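Local structure of rhodanese domain-containing protein (Thermoplasma volcanium GSS1, 3GK5) at residues Tyr3-Ile15 with Val83-Tyr97. The protein is of unknown function but carries a rhodanese-like domain, the fold of sulfurtransferases that pass sulfur through a cysteine, here forming the crystallised piece of a longer chain. Residues are numbered along the deposited sequence; the frame is centred on the assembly and turned at random.
Sequences YRSINAADLYENI and VDVEGGIQSWIEEGY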
loop_
_atom_site.group_PDB
_atom_site.type_symbol
_atom_site.label_atom_id
_atom_site.label_comp_id
_atom_site.label_asym_id
_atom_site.label_seq_id
_atom_site.Cartn_x
_atom_site.Cartn_y
_atom_site.Cartn_z
ATOM N N TYR A 3 -9.363 1.918 11.544
ATOM C CA TYR A 3 -9.081 2.490 10.194
ATOM C C TYR A 3 -8.321 3.811 10.282
ATOM O O TYR A 3 -8.814 4.782 10.860
ATOM C CB TYR A 3 -10.388 2.720 9.424
ATOM C CG TYR A 3 -10.179 3.323 8.051
ATOM C CD1 TYR A 3 -9.779 2.533 6.978
ATOM C CD2 TYR A 3 -10.307 4.695 7.843
ATOM C CE1 TYR A 3 -9.505 3.096 5.730
ATOM C CE2 TYR A 3 -10.032 5.269 6.597
ATOM C CZ TYR A 3 -9.627 4.463 5.549
ATOM O OH TYR A 3 -9.307 5.021 4.331
ATOM N N ARG A 4 -7.122 3.838 9.706
ATOM C CA ARG A 4 -6.292 5.037 9.695
ATOM C C ARG A 4 -5.867 5.343 8.261
ATOM O O ARG A 4 -5.875 4.464 7.401
ATOM C CB ARG A 4 -5.038 4.847 10.553
ATOM C CG ARG A 4 -5.286 4.315 11.954
ATOM C CD ARG A 4 -5.191 2.799 11.987
ATOM N NE ARG A 4 -3.867 2.316 11.591
ATOM C CZ ARG A 4 -2.739 2.580 12.248
ATOM N NH1 ARG A 4 -1.585 2.097 11.809
ATOM N NH2 ARG A 4 -2.760 3.326 13.344
ATOM N N SER A 5 -5.488 6.588 8.011
ATOM C CA SER A 5 -5.064 6.998 6.681
ATOM C C SER A 5 -3.768 7.801 6.768
ATOM O O SER A 5 -3.438 8.335 7.830
ATOM C CB SER A 5 -6.169 7.831 6.030
ATOM O OG SER A 5 -5.829 8.188 4.706
ATOM N N ILE A 6 -3.039 7.884 5.654
ATOM C CA ILE A 6 -1.768 8.613 5.616
ATOM C C ILE A 6 -1.494 9.345 4.303
ATOM O O ILE A 6 -1.598 8.782 3.219
ATOM C CB ILE A 6 -0.564 7.667 5.909
ATOM C CG1 ILE A 6 0.752 8.423 5.762
ATOM C CG2 ILE A 6 -0.571 6.493 4.961
ATOM C CD1 ILE A 6 1.970 7.562 6.005
ATOM N N ASN A 7 -1.126 10.612 4.432
ATOM C CA ASN A 7 -0.815 11.472 3.302
ATOM C C ASN A 7 0.419 10.949 2.562
ATOM O O ASN A 7 1.224 10.214 3.130
ATOM C CB ASN A 7 -0.537 12.882 3.818
ATOM C CG ASN A 7 -0.504 13.907 2.719
ATOM O OD1 ASN A 7 0.116 14.962 2.859
ATOM N ND2 ASN A 7 -1.188 13.615 1.615
ATOM N N ALA A 8 0.572 11.338 1.297
ATOM C CA ALA A 8 1.724 10.912 0.503
ATOM C C ALA A 8 3.010 11.476 1.099
ATOM O O ALA A 8 3.981 10.754 1.310
ATOM C CB ALA A 8 1.574 11.382 -0.932
ATOM N N ALA A 9 3.006 12.776 1.363
ATOM C CA ALA A 9 4.166 13.439 1.930
ATOM C C ALA A 9 4.557 12.769 3.234
ATOM O O ALA A 9 5.744 12.588 3.517
ATOM C CB ALA A 9 3.872 14.918 2.161
ATOM N N ASP A 10 3.554 12.402 4.024
ATOM C CA ASP A 10 3.786 11.736 5.303
ATOM C C ASP A 10 4.505 10.415 5.080
ATOM O O ASP A 10 5.543 10.149 5.691
ATOM C CB ASP A 10 2.454 11.472 6.012
ATOM C CG ASP A 10 1.836 12.727 6.593
ATOM O OD1 ASP A 10 0.593 12.751 6.749
ATOM O OD2 ASP A 10 2.590 13.679 6.908
ATOM N N LEU A 11 3.942 9.583 4.206
ATOM C CA LEU A 11 4.538 8.287 3.907
ATOM C C LEU A 11 5.994 8.418 3.476
ATOM O O LEU A 11 6.863 7.745 4.019
ATOM C CB LEU A 11 3.746 7.560 2.811
ATOM C CG LEU A 11 4.310 6.220 2.310
ATOM C CD1 LEU A 11 4.653 5.307 3.475
ATOM C CD2 LEU A 11 3.284 5.551 1.410
ATOM N N TYR A 12 6.251 9.285 2.504
ATOM C CA TYR A 12 7.602 9.479 1.996
ATOM C C TYR A 12 8.581 9.922 3.073
ATOM O O TYR A 12 9.717 9.453 3.111
ATOM C CB TYR A 12 7.591 10.489 0.848
ATOM C CG TYR A 12 8.953 10.787 0.268
ATOM C CD1 TYR A 12 9.640 11.955 0.611
ATOM C CD2 TYR A 12 9.559 9.902 -0.629
ATOM C CE1 TYR A 12 10.899 12.238 0.071
ATOM C CE2 TYR A 12 10.817 10.172 -1.171
ATOM C CZ TYR A 12 11.479 11.342 -0.818
ATOM O OH TYR A 12 12.715 11.613 -1.364
ATOM N N GLU A 13 8.141 10.815 3.951
ATOM C CA GLU A 13 8.995 11.301 5.023
ATOM C C GLU A 13 9.303 10.221 6.058
ATOM O O GLU A 13 10.295 10.312 6.782
ATOM C CB GLU A 13 8.335 12.482 5.722
ATOM C CG GLU A 13 8.271 13.728 4.886
ATOM C CD GLU A 13 7.286 14.731 5.444
ATOM O OE1 GLU A 13 7.407 15.074 6.641
ATOM O OE2 GLU A 13 6.392 15.173 4.685
ATOM N N ASN A 14 8.449 9.207 6.131
ATOM C CA ASN A 14 8.626 8.122 7.090
ATOM C C ASN A 14 8.747 6.788 6.370
ATOM O O ASN A 14 8.576 5.728 6.969
ATOM C CB ASN A 14 7.437 8.095 8.064
ATOM C CG ASN A 14 7.399 9.324 8.978
ATOM O OD1 ASN A 14 8.144 9.401 9.951
ATOM N ND2 ASN A 14 6.538 10.290 8.655
ATOM N N ILE A 15 9.078 6.863 5.085
ATOM C CA ILE A 15 9.209 5.695 4.223
ATOM C C ILE A 15 9.905 4.484 4.854
ATOM O O ILE A 15 9.529 3.337 4.591
ATOM C CB ILE A 15 9.906 6.101 2.875
ATOM C CG1 ILE A 15 9.975 4.906 1.922
ATOM C CG2 ILE A 15 11.290 6.660 3.140
ATOM C CD1 ILE A 15 11.112 3.925 2.242
ATOM N N VAL A 83 -2.237 1.114 7.408
ATOM C CA VAL A 83 -2.846 2.412 7.156
ATOM C C VAL A 83 -3.161 2.527 5.668
ATOM O O VAL A 83 -2.532 1.858 4.856
ATOM C CB VAL A 83 -1.883 3.534 7.535
ATOM C CG1 VAL A 83 -1.598 3.495 9.032
ATOM C CG2 VAL A 83 -0.596 3.370 6.747
ATOM N N ASP A 84 -4.126 3.369 5.313
ATOM C CA ASP A 84 -4.510 3.562 3.912
ATOM C C ASP A 84 -3.783 4.789 3.355
ATOM O O ASP A 84 -3.658 5.802 4.044
ATOM C CB ASP A 84 -6.037 3.747 3.814
ATOM C CG ASP A 84 -6.535 3.876 2.383
ATOM O OD1 ASP A 84 -6.071 3.102 1.515
ATOM O OD2 ASP A 84 -7.410 4.738 2.120
ATOM N N VAL A 85 -3.288 4.694 2.125
ATOM C CA VAL A 85 -2.584 5.815 1.506
ATOM C C VAL A 85 -3.530 6.631 0.616
ATOM O O VAL A 85 -4.023 6.149 -0.412
ATOM C CB VAL A 85 -1.386 5.338 0.641
ATOM C CG1 VAL A 85 -0.669 6.536 0.037
ATOM C CG2 VAL A 85 -0.428 4.509 1.468
ATOM N N GLU A 86 -3.760 7.877 1.012
ATOM C CA GLU A 86 -4.653 8.779 0.290
ATOM C C GLU A 86 -4.216 9.102 -1.136
ATOM O O GLU A 86 -3.058 9.429 -1.381
ATOM C CB GLU A 86 -4.795 10.076 1.087
ATOM C CG GLU A 86 -5.166 9.830 2.540
ATOM C CD GLU A 86 -4.878 11.011 3.445
ATOM O OE1 GLU A 86 -5.155 10.899 4.662
ATOM O OE2 GLU A 86 -4.373 12.044 2.944
ATOM N N GLY A 87 -5.161 9.017 -2.067
ATOM C CA GLY A 87 -4.875 9.321 -3.456
ATOM C C GLY A 87 -4.263 8.193 -4.268
ATOM O O GLY A 87 -4.147 8.294 -5.491
ATOM N N GLY A 88 -3.874 7.117 -3.594
ATOM C CA GLY A 88 -3.262 6.001 -4.289
ATOM C C GLY A 88 -1.856 6.354 -4.732
ATOM O O GLY A 88 -1.257 7.315 -4.237
ATOM N N ILE A 89 -1.317 5.571 -5.659
ATOM C CA ILE A 89 0.021 5.825 -6.175
ATOM C C ILE A 89 -0.096 6.927 -7.232
ATOM O O ILE A 89 0.898 7.521 -7.643
ATOM C CB ILE A 89 0.624 4.539 -6.787
ATOM C CG1 ILE A 89 2.129 4.696 -6.976
ATOM C CG2 ILE A 89 -0.038 4.233 -8.119
ATOM C CD1 ILE A 89 2.851 3.373 -7.219
ATOM N N GLN A 90 -1.325 7.195 -7.666
ATOM C CA GLN A 90 -1.566 8.249 -8.638
ATOM C C GLN A 90 -1.139 9.553 -7.972
ATOM O O GLN A 90 -0.336 10.300 -8.516
ATOM C CB GLN A 90 -3.052 8.314 -9.003
ATOM C CG GLN A 90 -3.444 9.557 -9.796
ATOM C CD GLN A 90 -4.948 9.689 -9.997
ATOM O OE1 GLN A 90 -5.721 9.673 -9.036
ATOM N NE2 GLN A 90 -5.369 9.834 -11.250
ATOM N N SER A 91 -1.675 9.801 -6.781
ATOM C CA SER A 91 -1.362 11.003 -6.024
ATOM C C SER A 91 0.129 11.055 -5.733
ATOM O O SER A 91 0.768 12.097 -5.867
ATOM C CB SER A 91 -2.147 11.002 -4.712
ATOM O OG SER A 91 -1.709 12.037 -3.847
ATOM N N TRP A 92 0.678 9.917 -5.336
ATOM C CA TRP A 92 2.099 9.810 -5.031
ATOM C C TRP A 92 2.960 10.327 -6.187
ATOM O O TRP A 92 3.934 11.050 -5.972
ATOM C CB TRP A 92 2.423 8.347 -4.708
ATOM C CG TRP A 92 3.867 8.008 -4.673
ATOM C CD1 TRP A 92 4.677 7.748 -5.741
ATOM C CD2 TRP A 92 4.680 7.860 -3.506
ATOM N NE1 TRP A 92 5.946 7.445 -5.313
ATOM C CE2 TRP A 92 5.976 7.508 -3.944
ATOM C CE3 TRP A 92 4.441 7.996 -2.131
ATOM C CZ2 TRP A 92 7.031 7.285 -3.058
ATOM C CZ3 TRP A 92 5.488 7.776 -1.249
ATOM C CH2 TRP A 92 6.774 7.424 -1.719
ATOM N N ILE A 93 2.586 9.953 -7.408
ATOM C CA ILE A 93 3.303 10.367 -8.611
ATOM C C ILE A 93 3.020 11.826 -8.965
ATOM O O ILE A 93 3.932 12.573 -9.335
ATOM C CB ILE A 93 2.926 9.461 -9.809
ATOM C CG1 ILE A 93 3.471 8.049 -9.558
ATOM C CG2 ILE A 93 3.453 10.050 -11.123
ATOM C CD1 ILE A 93 3.182 7.068 -10.663
ATOM N N GLU A 94 1.760 12.231 -8.842
ATOM C CA GLU A 94 1.375 13.608 -9.145
ATOM C C GLU A 94 2.182 14.574 -8.289
ATOM O O GLU A 94 2.529 15.662 -8.739
ATOM C CB GLU A 94 -0.118 13.830 -8.870
ATOM C CG GLU A 94 -1.066 13.021 -9.742
ATOM C CD GLU A 94 -1.035 13.443 -11.200
ATOM O OE1 GLU A 94 0.014 13.252 -11.858
ATOM O OE2 GLU A 94 -2.061 13.969 -11.686
ATOM N N GLU A 95 2.473 14.170 -7.055
ATOM C CA GLU A 95 3.231 15.014 -6.142
ATOM C C GLU A 95 4.728 14.931 -6.389
ATOM O O GLU A 95 5.519 15.535 -5.665
ATOM C CB GLU A 95 2.932 14.642 -4.693
ATOM C CG GLU A 95 2.095 15.670 -3.959
ATOM C CD GLU A 95 0.612 15.451 -4.124
ATOM O OE1 GLU A 95 -0.162 16.383 -3.822
ATOM O OE2 GLU A 95 0.207 14.347 -4.539
ATOM N N GLY A 96 5.118 14.179 -7.412
ATOM C CA GLY A 96 6.527 14.056 -7.738
ATOM C C GLY A 96 7.328 13.211 -6.766
ATOM O O GLY A 96 8.319 13.663 -6.204
ATOM N N TYR A 97 6.903 11.975 -6.556
ATOM C CA TYR A 97 7.633 11.111 -5.653
ATOM C C TYR A 97 8.274 9.954 -6.400
ATOM O O TYR A 97 7.741 9.458 -7.389
ATOM C CB TYR A 97 6.718 10.630 -4.538
ATOM C CG TYR A 97 6.467 11.690 -3.484
ATOM C CD1 TYR A 97 5.170 12.085 -3.158
ATOM C CD2 TYR A 97 7.525 12.269 -2.787
ATOM C CE1 TYR A 97 4.933 13.024 -2.155
ATOM C CE2 TYR A 97 7.301 13.208 -1.784
ATOM C CZ TYR A 97 6.006 13.575 -1.470
ATOM O OH TYR A 97 5.787 14.461 -0.443
HETATM O O HOH W 1 -1.919 11.579 -0.892
#
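At one edge of the parallel sheet of the rhodanese-like fold, strand 5-6 pairs with strand 82-85, and the helices that follow, 8-13 and 88-94, meet with their axes 79° apart. Three backbone bonds join the strands: Asp84 N to Arg4 O, Ile6 N to Asp84 O (2.7 Å) and Glu86 N to Ile6 O. On the face carrying Ser5 and Asp84, Tyr3 OH donates to Asp84 OD2 at 2.9 Å, reaching its anti side from out of the carboxylate plane; OD1 is taken by Ser68 OG, and both residues touch Val72 of helix 66-76. The other face is apolar: Ile6 CG2 rests on Val83 CG2 (3.6 Å), while Leu11 CD2 meets Val85 CG2 at 3.9 Å and lies close to Trp92 CZ3. Beyond the strands, a water links Glu86 O to Ser91 OG and, weakly, to Ala8 N. Tyr97 follows the Schellman turn at Gly96; with CG anti to its carbonyl carbon (chi1 -77°), its ring lies against helix 8-13. Tyr12 CB sits over a face of the Tyr97 ring, 4.2 Å from the centroid, in a CH-pi contact, and the two tyrosine rings lie obliquely, planes 32° apart. Ala8 CB approaches Tyr97 CE1 at 3.9 Å, Tyr97 OH comes against Ala9 CB (3.3 Å), and Trp92 CH2 comes to the edge of the Tyr12 ring. Replacing Tyr97 with alanine would probably leave a gap beside Ala8 and Ala9 and let the Tyr12 ring turn more freely. Backbone bonding thus fixes the strand pairing, whereas helix 8-13 is held to helix 88-94 and the turn after it chiefly by aromatic and aliphatic packing.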